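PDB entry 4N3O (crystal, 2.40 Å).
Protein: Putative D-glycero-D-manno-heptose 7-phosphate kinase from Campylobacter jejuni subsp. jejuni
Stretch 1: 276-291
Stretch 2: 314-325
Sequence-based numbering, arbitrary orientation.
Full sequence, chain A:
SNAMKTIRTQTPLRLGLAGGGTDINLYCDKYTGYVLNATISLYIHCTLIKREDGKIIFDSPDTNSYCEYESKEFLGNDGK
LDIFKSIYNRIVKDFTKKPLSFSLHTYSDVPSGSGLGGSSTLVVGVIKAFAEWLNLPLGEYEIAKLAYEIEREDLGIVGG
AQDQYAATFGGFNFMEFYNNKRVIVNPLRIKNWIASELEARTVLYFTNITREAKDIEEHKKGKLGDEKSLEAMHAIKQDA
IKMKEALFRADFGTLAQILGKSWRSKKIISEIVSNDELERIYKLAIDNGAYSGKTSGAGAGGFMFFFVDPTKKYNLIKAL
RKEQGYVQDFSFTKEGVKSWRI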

# COMPACT_ATOMS: atom_id res chain seq x y z
N ASP A 276 23.73 -13.90 -15.70
CA ASP A 276 23.29 -13.54 -17.05
C ASP A 276 21.82 -13.11 -17.11
O ASP A 276 21.47 -12.19 -17.84
N GLU A 277 20.97 -13.76 -16.32
CA GLU A 277 19.53 -13.47 -16.33
C GLU A 277 19.18 -12.17 -15.57
O GLU A 277 18.26 -11.45 -15.97
N LEU A 278 19.90 -11.87 -14.49
CA LEU A 278 19.70 -10.61 -13.76
C LEU A 278 20.22 -9.47 -14.63
O LEU A 278 19.56 -8.44 -14.76
N GLU A 279 21.40 -9.67 -15.21
CA GLU A 279 22.01 -8.67 -16.09
C GLU A 279 21.09 -8.35 -17.27
O GLU A 279 21.00 -7.20 -17.71
N ARG A 280 20.38 -9.38 -17.77
CA ARG A 280 19.47 -9.19 -18.87
C ARG A 280 18.26 -8.38 -18.39
O ARG A 280 17.77 -7.51 -19.09
N ILE A 281 17.78 -8.67 -17.17
CA ILE A 281 16.63 -7.97 -16.61
C ILE A 281 16.98 -6.51 -16.36
O ILE A 281 16.18 -5.63 -16.69
N TYR A 282 18.16 -6.25 -15.81
CA TYR A 282 18.64 -4.88 -15.59
C TYR A 282 18.64 -4.13 -16.93
O TYR A 282 18.08 -3.04 -17.04
N LYS A 283 19.25 -4.73 -17.94
CA LYS A 283 19.29 -4.19 -19.29
C LYS A 283 17.89 -3.82 -19.78
O LYS A 283 17.64 -2.72 -20.27
N LEU A 284 16.97 -4.77 -19.65
CA LEU A 284 15.59 -4.58 -20.09
C LEU A 284 14.93 -3.41 -19.37
O LEU A 284 14.13 -2.69 -19.95
N ALA A 285 15.28 -3.21 -18.11
CA ALA A 285 14.69 -2.16 -17.31
C ALA A 285 15.23 -0.80 -17.71
O ALA A 285 14.47 0.17 -17.80
N ILE A 286 16.53 -0.71 -17.94
CA ILE A 286 17.14 0.53 -18.36
C ILE A 286 16.61 0.87 -19.76
O ILE A 286 16.36 2.01 -20.08
N ASP A 287 16.42 -0.14 -20.60
CA ASP A 287 15.92 0.10 -21.94
C ASP A 287 14.53 0.71 -21.92
O ASP A 287 14.18 1.51 -22.78
N ASN A 288 13.78 0.38 -20.88
CA ASN A 288 12.40 0.82 -20.75
C ASN A 288 12.13 1.96 -19.79
O ASN A 288 11.01 2.10 -19.31
N GLY A 289 13.12 2.78 -19.49
CA GLY A 289 12.82 3.91 -18.62
C GLY A 289 13.54 3.98 -17.30
O GLY A 289 13.71 5.07 -16.76
N ALA A 290 13.96 2.84 -16.75
CA ALA A 290 14.71 2.88 -15.50
C ALA A 290 16.06 3.54 -15.78
O ALA A 290 16.59 3.43 -16.90
N TYR A 291 16.59 4.26 -14.80
CA TYR A 291 17.90 4.90 -14.94
C TYR A 291 18.84 4.47 -13.82
O TYR A 291 19.97 4.95 -13.73
N TYR A 314 4.85 3.32 -16.25
CA TYR A 314 3.84 2.36 -16.68
C TYR A 314 4.41 1.40 -17.72
O TYR A 314 4.20 0.19 -17.62
N ASN A 315 5.12 1.95 -18.72
CA ASN A 315 5.72 1.11 -19.75
C ASN A 315 6.80 0.18 -19.16
O ASN A 315 6.96 -0.92 -19.61
N LEU A 316 7.52 0.62 -18.15
CA LEU A 316 8.50 -0.25 -17.49
C LEU A 316 7.78 -1.42 -16.82
O LEU A 316 8.14 -2.58 -17.01
N ILE A 317 6.74 -1.10 -16.07
CA ILE A 317 5.94 -2.12 -15.41
C ILE A 317 5.38 -3.11 -16.44
O ILE A 317 5.43 -4.32 -16.25
N LYS A 318 4.92 -2.58 -17.56
CA LYS A 318 4.35 -3.40 -18.62
C LYS A 318 5.40 -4.38 -19.19
O LYS A 318 5.09 -5.56 -19.44
N ALA A 319 6.62 -3.92 -19.41
CA ALA A 319 7.64 -4.82 -19.94
C ALA A 319 7.95 -5.89 -18.87
O ALA A 319 7.97 -7.08 -19.17
N LEU A 320 8.14 -5.48 -17.62
CA LEU A 320 8.43 -6.44 -16.56
C LEU A 320 7.33 -7.50 -16.34
O LEU A 320 7.66 -8.67 -16.11
N ARG A 321 6.06 -7.13 -16.45
CA ARG A 321 4.98 -8.11 -16.26
C ARG A 321 5.01 -9.28 -17.27
O ARG A 321 4.33 -10.29 -17.06
N LYS A 322 5.78 -9.13 -18.35
CA LYS A 322 5.87 -10.18 -19.38
C LYS A 322 6.98 -11.17 -19.05
O LYS A 322 7.16 -12.16 -19.75
N GLU A 323 7.71 -10.89 -17.99
CA GLU A 323 8.80 -11.75 -17.59
C GLU A 323 8.31 -12.70 -16.50
O GLU A 323 7.17 -12.59 -16.03
N GLN A 324 9.16 -13.64 -16.12
CA GLN A 324 8.79 -14.66 -15.15
C GLN A 324 8.53 -14.14 -13.73
O GLN A 324 7.91 -14.83 -12.92
N GLY A 325 9.00 -12.94 -13.42
CA GLY A 325 8.78 -12.39 -12.08
C GLY A 325 7.47 -11.63 -11.95
O GLY A 325 6.52 -11.88 -12.68

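What holds the middle of the contact together? Helix 276-287 and the helix of stretch 2 run roughly antiparallel, at 149°, with their axes 9.6 Å apart at the closest approach, and apolar side chains, leucines prominent among them, meet between them. The CA-to-CB bond of Leu 284 points toward the other stretch, and its t,t rotamer sets CD2 3.7 Å from CD2 of Leu 320 and 4.2 Å from CB of Ala 319. Leu 320 leaves its backbone sideways, but its m,t rotamer brings the end of the side chain nearer. Ile 281, m,m, behaves similarly: its CG2 lies 4.3 Å from Leu 320 CD2, and its CD1 is 4.2 Å from CG of Glu 323.

How does the apolar packing continue past the end of the first helix? Leu 316 carries it. Its CA-to-CB bond points sideways, yet with the t,p rotamer its end comes nearer to stretch 1, where CD1 meets CB of Ala 285 at 4.0 Å and CD2 meets CB of Ala 290 at 3.9 Å. The CA atoms of Asn 288 and Leu 316 are 5.2 Å apart. Gly 289 follows with a positive phi of 119°, a backbone shape at which a CB would be jammed against the carbonyl oxygen of Asn 288.

What does Asn 288 do where the helix gives way? It is the first residue to leave helical angles, and its CA-to-CB bond points toward stretch 2, with chi1 in m. The amide turns back on its own helix: ND2 donates a hydrogen bond to O of Leu 284 at 2.8 Å. Held there, ND2 also rests 3.6 Å from CB of Ala 319, a van der Waals neighbour, while the backbone O of Asn 288 approaches CB of Leu 316 at 3.7 Å.

Where does the contact become polar? At the other end, Glu 323 closes a type I turn from Leu 320, and its CA-to-CB bond points toward stretch 1, with the side chain m,m. Its OE2 forms a salt bridge with NH2 of Arg 280 at 3.1 Å, including a weak hydrogen bond at the guanidinium edge; OE1 lies 3.3 Å from Leu 284 CD1, so the carboxylate borders the apolar centre. Arg 280 starts sideways and extends through t,t,p, and its NH1 makes a second salt bridge with OE2 of Glu 277 at 2.9 Å. The arginine thus links carboxylates from both stretches. Farther out, Gln 324 NE2 comes no nearer than 4.4 Å to Glu 277 OE2, a loose approach, too long for a hydrogen bond.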

# COMPACT_ATOMS: atom_id res chain seq x y z
CB ASP A 276 23.53 -14.69 -18.03
CG ASP A 276 24.99 -15.16 -18.05
OD1 ASP A 276 25.78 -14.71 -17.19
OD2 ASP A 276 25.34 -15.99 -18.92
CB GLU A 277 18.73 -14.66 -15.79
CG GLU A 277 17.24 -14.65 -16.14
CD GLU A 277 16.95 -14.86 -17.63
OE1 GLU A 277 17.88 -14.80 -18.47
OE2 GLU A 277 15.78 -15.09 -17.97
CB LEU A 278 20.43 -10.59 -12.41
CG LEU A 278 19.86 -11.40 -11.24
CD1 LEU A 278 20.82 -11.36 -10.05
CD2 LEU A 278 18.50 -10.87 -10.81
CB GLU A 279 23.38 -9.16 -16.57
CG GLU A 279 24.18 -8.19 -17.43
CD GLU A 279 25.55 -8.74 -17.83
OE1 GLU A 279 25.87 -9.90 -17.49
OE2 GLU A 279 26.32 -8.01 -18.50
CB ARG A 280 18.99 -10.53 -19.44
CG ARG A 280 18.67 -10.45 -20.93
CD ARG A 280 17.81 -11.59 -21.48
NE ARG A 280 16.36 -11.32 -21.41
CZ ARG A 280 15.52 -11.81 -20.50
NH1 ARG A 280 15.93 -12.63 -19.56
NH2 ARG A 280 14.23 -11.50 -20.56
CB ILE A 281 16.11 -8.66 -15.33
CG1 ILE A 281 15.53 -10.04 -15.66
CG2 ILE A 281 15.03 -7.82 -14.65
CD1 ILE A 281 14.30 -10.00 -16.57
CB TYR A 282 20.05 -4.90 -15.01
CG TYR A 282 20.64 -3.52 -14.75
CD1 TYR A 282 20.39 -2.84 -13.55
CD2 TYR A 282 21.47 -2.91 -15.69
CE1 TYR A 282 20.93 -1.58 -13.32
CE2 TYR A 282 22.01 -1.65 -15.47
CZ TYR A 282 21.75 -0.99 -14.28
OH TYR A 282 22.30 0.26 -14.07
CB LYS A 283 19.86 -5.25 -20.23
CG LYS A 283 19.81 -4.92 -21.72
CD LYS A 283 19.94 -6.18 -22.58
CE LYS A 283 21.17 -7.04 -22.27
NZ LYS A 283 22.46 -6.33 -22.46
CB LEU A 284 14.81 -5.88 -19.87
CG LEU A 284 13.28 -5.90 -19.95
CD1 LEU A 284 12.77 -7.32 -19.89
CD2 LEU A 284 12.64 -5.11 -18.82
CB ALA A 285 14.93 -2.44 -15.82
CB ILE A 286 18.68 0.43 -18.40
CG1 ILE A 286 19.25 0.09 -17.02
CG2 ILE A 286 19.28 1.74 -18.91
CD1 ILE A 286 19.07 1.17 -15.98
CB ASP A 287 15.93 -1.19 -22.78
CG ASP A 287 17.33 -1.57 -23.31
OD1 ASP A 287 18.25 -0.72 -23.25
OD2 ASP A 287 17.50 -2.71 -23.79
CB ASN A 288 11.53 -0.37 -20.37
CG ASN A 288 11.25 -1.28 -21.53
OD1 ASN A 288 10.44 -0.95 -22.39
ND2 ASN A 288 11.85 -2.46 -21.53
CB ALA A 290 14.92 1.48 -14.94
CB TYR A 291 17.80 6.44 -14.98
CG TYR A 291 17.11 7.10 -13.80
CD1 TYR A 291 17.81 7.38 -12.62
CD2 TYR A 291 15.78 7.48 -13.88
CE1 TYR A 291 17.19 8.00 -11.55
CE2 TYR A 291 15.15 8.10 -12.81
CZ TYR A 291 15.85 8.37 -11.65
OH TYR A 291 15.20 8.99 -10.59
CB TYR A 314 2.59 3.03 -17.21
CG TYR A 314 1.60 2.02 -17.71
CD1 TYR A 314 0.76 1.34 -16.83
CD2 TYR A 314 1.53 1.71 -19.05
CE1 TYR A 314 -0.14 0.39 -17.29
CE2 TYR A 314 0.64 0.76 -19.52
CZ TYR A 314 -0.20 0.11 -18.63
OH TYR A 314 -1.09 -0.84 -19.12
CB ASN A 315 6.21 1.94 -20.95
CG ASN A 315 5.06 2.44 -21.85
OD1 ASN A 315 4.11 1.70 -22.15
ND2 ASN A 315 5.15 3.71 -22.29
CB LEU A 316 9.32 0.53 -16.47
CG LEU A 316 10.26 -0.25 -15.56
CD1 LEU A 316 11.13 -1.22 -16.32
CD2 LEU A 316 11.09 0.76 -14.78
CB ILE A 317 4.82 -1.47 -14.59
CG1 ILE A 317 5.42 -0.75 -13.39
CG2 ILE A 317 3.84 -2.51 -14.08
CD1 ILE A 317 4.42 -0.03 -12.51
CB LYS A 318 3.77 -2.49 -19.71
CG LYS A 318 2.98 -3.20 -20.80
CD LYS A 318 2.41 -2.23 -21.82
CE LYS A 318 3.49 -1.61 -22.70
NZ LYS A 318 2.92 -0.69 -23.71
CB ALA A 319 8.89 -4.06 -20.36
CB LEU A 320 8.76 -5.72 -15.24
CG LEU A 320 10.08 -4.92 -15.19
CD1 LEU A 320 10.19 -4.23 -13.85
CD2 LEU A 320 11.31 -5.79 -15.41
CB ARG A 321 3.58 -7.48 -16.31
CG ARG A 321 3.24 -6.43 -15.26
CD ARG A 321 1.72 -6.25 -15.16
NE ARG A 321 1.28 -4.98 -14.58
CZ ARG A 321 1.31 -4.67 -13.28
NH1 ARG A 321 1.80 -5.52 -12.38
NH2 ARG A 321 0.87 -3.47 -12.89
CB LYS A 322 6.14 -9.58 -20.75
CG LYS A 322 5.02 -8.70 -21.23
CD LYS A 322 5.34 -7.99 -22.53
CE LYS A 322 4.19 -7.05 -22.88
NZ LYS A 322 4.58 -6.05 -23.91
CB GLU A 323 9.98 -10.90 -17.14
CG GLU A 323 10.50 -9.98 -18.24
CD GLU A 323 11.09 -10.75 -19.43
OE1 GLU A 323 11.22 -10.16 -20.53
OE2 GLU A 323 11.41 -11.95 -19.28
CB GLN A 324 9.85 -15.78 -15.10
CG GLN A 324 11.18 -15.38 -14.48
CD GLN A 324 12.17 -16.54 -14.39
OE1 GLN A 324 11.77 -17.71 -14.31
NE2 GLN A 324 13.46 -16.23 -14.40